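Local atomic coordinates of GH18 chiitnase (PDB entry 6K7Z), a protein that hydrolyses chitin as a family 18 glycoside hydrolase, probably cutting within the polymer as an endochitinase. Residues I5-S10 / N27-S32. Numbering follows the deposited sequence.
Sequences ITYYNS and NLAFLS
Asn27 lies over one face of the Tyr7 ring: its CB makes a CH-pi contact 3.9 Å from the ring centroid, while ND2 stands 3.2 Å from Tyr7 CZ, toward the rim. The amide plane is turned 68° from the ring, and CG2 of Ile5 touches ND2 at 3.6 Å. At the ring edge, Tyr7 CD2 meets Ala29 CB at 4.3 Å.

The backbones hold this packing in parallel register. Asn27 N donates to Thr6 O (2.8 Å, almost straight), Tyr8 N to Asn27 O, and Ala29 N to Tyr8 O. Past the strand end, Asn9, its CG anti to the backbone N (chi1 -174°), sends ND2 to Ala29 O, the oxygen of the cis peptide before Phe30, at 2.7 Å from above that carbonyl's plane.

Tyr7 OH is hydrogen-bonded to Asp113 OD2 on strand 111-115, within the DxxDxDxE signature of family 18, consistent with a place beside the active site of the TIM barrel. An alanine in place of Tyr7 would probably leave a gap beneath the Asn27 amide and Asp113 without its phenolic mate. Strand 3-8 runs between strands 25-33 and 256-260, and Asn185 of strand 183-187 touches Ile5, Tyr7 and Asn27 from across the barrel.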
# COMPACT_ATOMS: atom_id res chain seq x y z
N ILE A 5 0.80 5.33 -8.04
CA ILE A 5 0.22 5.30 -6.71
C ILE A 5 1.14 6.07 -5.77
O ILE A 5 2.37 6.00 -5.88
CB ILE A 5 0.03 3.84 -6.24
CG1 ILE A 5 -0.83 3.10 -7.27
CG2 ILE A 5 -0.60 3.78 -4.84
CD1 ILE A 5 -1.20 1.73 -6.88
N THR A 6 0.54 6.83 -4.85
CA THR A 6 1.35 7.50 -3.84
C THR A 6 0.64 7.41 -2.51
O THR A 6 -0.58 7.26 -2.44
CB THR A 6 1.63 8.98 -4.20
OG1 THR A 6 2.53 9.55 -3.23
CG2 THR A 6 0.34 9.80 -4.28
N TYR A 7 1.43 7.48 -1.43
CA TYR A 7 0.91 7.62 -0.08
C TYR A 7 0.95 9.08 0.36
O TYR A 7 1.93 9.79 0.13
CB TYR A 7 1.71 6.79 0.92
CG TYR A 7 1.43 5.31 0.84
CD1 TYR A 7 2.05 4.53 -0.13
CD2 TYR A 7 0.54 4.71 1.71
CE1 TYR A 7 1.79 3.19 -0.24
CE2 TYR A 7 0.28 3.34 1.62
CZ TYR A 7 0.91 2.60 0.64
OH TYR A 7 0.67 1.26 0.52
N TYR A 8 -0.12 9.52 1.02
CA TYR A 8 -0.18 10.86 1.58
C TYR A 8 -0.20 10.73 3.10
O TYR A 8 -1.21 10.33 3.68
CB TYR A 8 -1.40 11.61 1.06
CG TYR A 8 -1.43 13.07 1.46
CD1 TYR A 8 -0.73 14.00 0.72
CD2 TYR A 8 -2.15 13.51 2.56
CE1 TYR A 8 -0.75 15.34 1.04
CE2 TYR A 8 -2.16 14.87 2.90
CZ TYR A 8 -1.44 15.77 2.13
OH TYR A 8 -1.43 17.13 2.42
N ASN A 9 0.92 11.07 3.74
CA ASN A 9 1.02 11.10 5.19
C ASN A 9 1.42 12.50 5.64
O ASN A 9 0.61 13.19 6.26
CB ASN A 9 2.01 10.04 5.68
CG ASN A 9 2.07 9.92 7.20
OD1 ASN A 9 3.11 10.17 7.81
ND2 ASN A 9 0.96 9.52 7.82
N SER A 10 2.64 12.96 5.32
CA SER A 10 3.02 14.34 5.58
C SER A 10 2.17 15.30 4.76
O SER A 10 1.83 15.03 3.60
CB SER A 10 4.50 14.56 5.24
OG SER A 10 4.75 15.94 5.03
N ASN A 27 -3.25 6.87 -1.58
CA ASN A 27 -3.50 6.19 -0.32
C ASN A 27 -3.35 7.18 0.82
O ASN A 27 -2.25 7.68 1.06
CB ASN A 27 -2.53 5.03 -0.09
CG ASN A 27 -2.60 3.97 -1.17
OD1 ASN A 27 -3.65 3.74 -1.77
ND2 ASN A 27 -1.48 3.28 -1.40
N LEU A 28 -4.44 7.47 1.54
CA LEU A 28 -4.35 8.34 2.70
C LEU A 28 -3.81 7.53 3.87
O LEU A 28 -4.37 6.50 4.24
CB LEU A 28 -5.71 8.96 3.02
CG LEU A 28 -6.41 9.59 1.83
CD1 LEU A 28 -7.82 10.03 2.21
CD2 LEU A 28 -5.59 10.78 1.29
N ALA A 29 -2.72 8.00 4.47
CA ALA A 29 -2.06 7.30 5.57
C ALA A 29 -2.09 8.12 6.87
O ALA A 29 -1.60 9.24 6.87
CB ALA A 29 -0.61 7.00 5.17
N PHE A 30 -2.58 7.59 7.99
CA PHE A 30 -3.06 6.23 8.18
C PHE A 30 -4.32 6.19 9.04
O PHE A 30 -4.64 7.13 9.77
CB PHE A 30 -2.02 5.34 8.89
CG PHE A 30 -0.81 5.03 8.07
CD1 PHE A 30 -0.87 4.08 7.07
CD2 PHE A 30 0.40 5.64 8.34
CE1 PHE A 30 0.27 3.77 6.32
CE2 PHE A 30 1.53 5.35 7.60
CZ PHE A 30 1.47 4.40 6.59
N LEU A 31 -4.99 5.06 8.98
CA LEU A 31 -5.97 4.66 9.98
C LEU A 31 -5.39 3.46 10.70
O LEU A 31 -4.85 2.56 10.04
CB LEU A 31 -7.30 4.32 9.30
CG LEU A 31 -8.51 3.95 10.16
CD1 LEU A 31 -8.99 5.16 10.95
CD2 LEU A 31 -9.61 3.41 9.26
N SER A 32 -5.43 3.45 12.03
CA SER A 32 -4.80 2.34 12.75
C SER A 32 -5.46 2.15 14.11
O SER A 32 -6.33 2.91 14.51
CB SER A 32 -3.28 2.56 12.88
OG SER A 32 -2.96 3.69 13.67
O HOH W 1 -2.34 12.01 6.40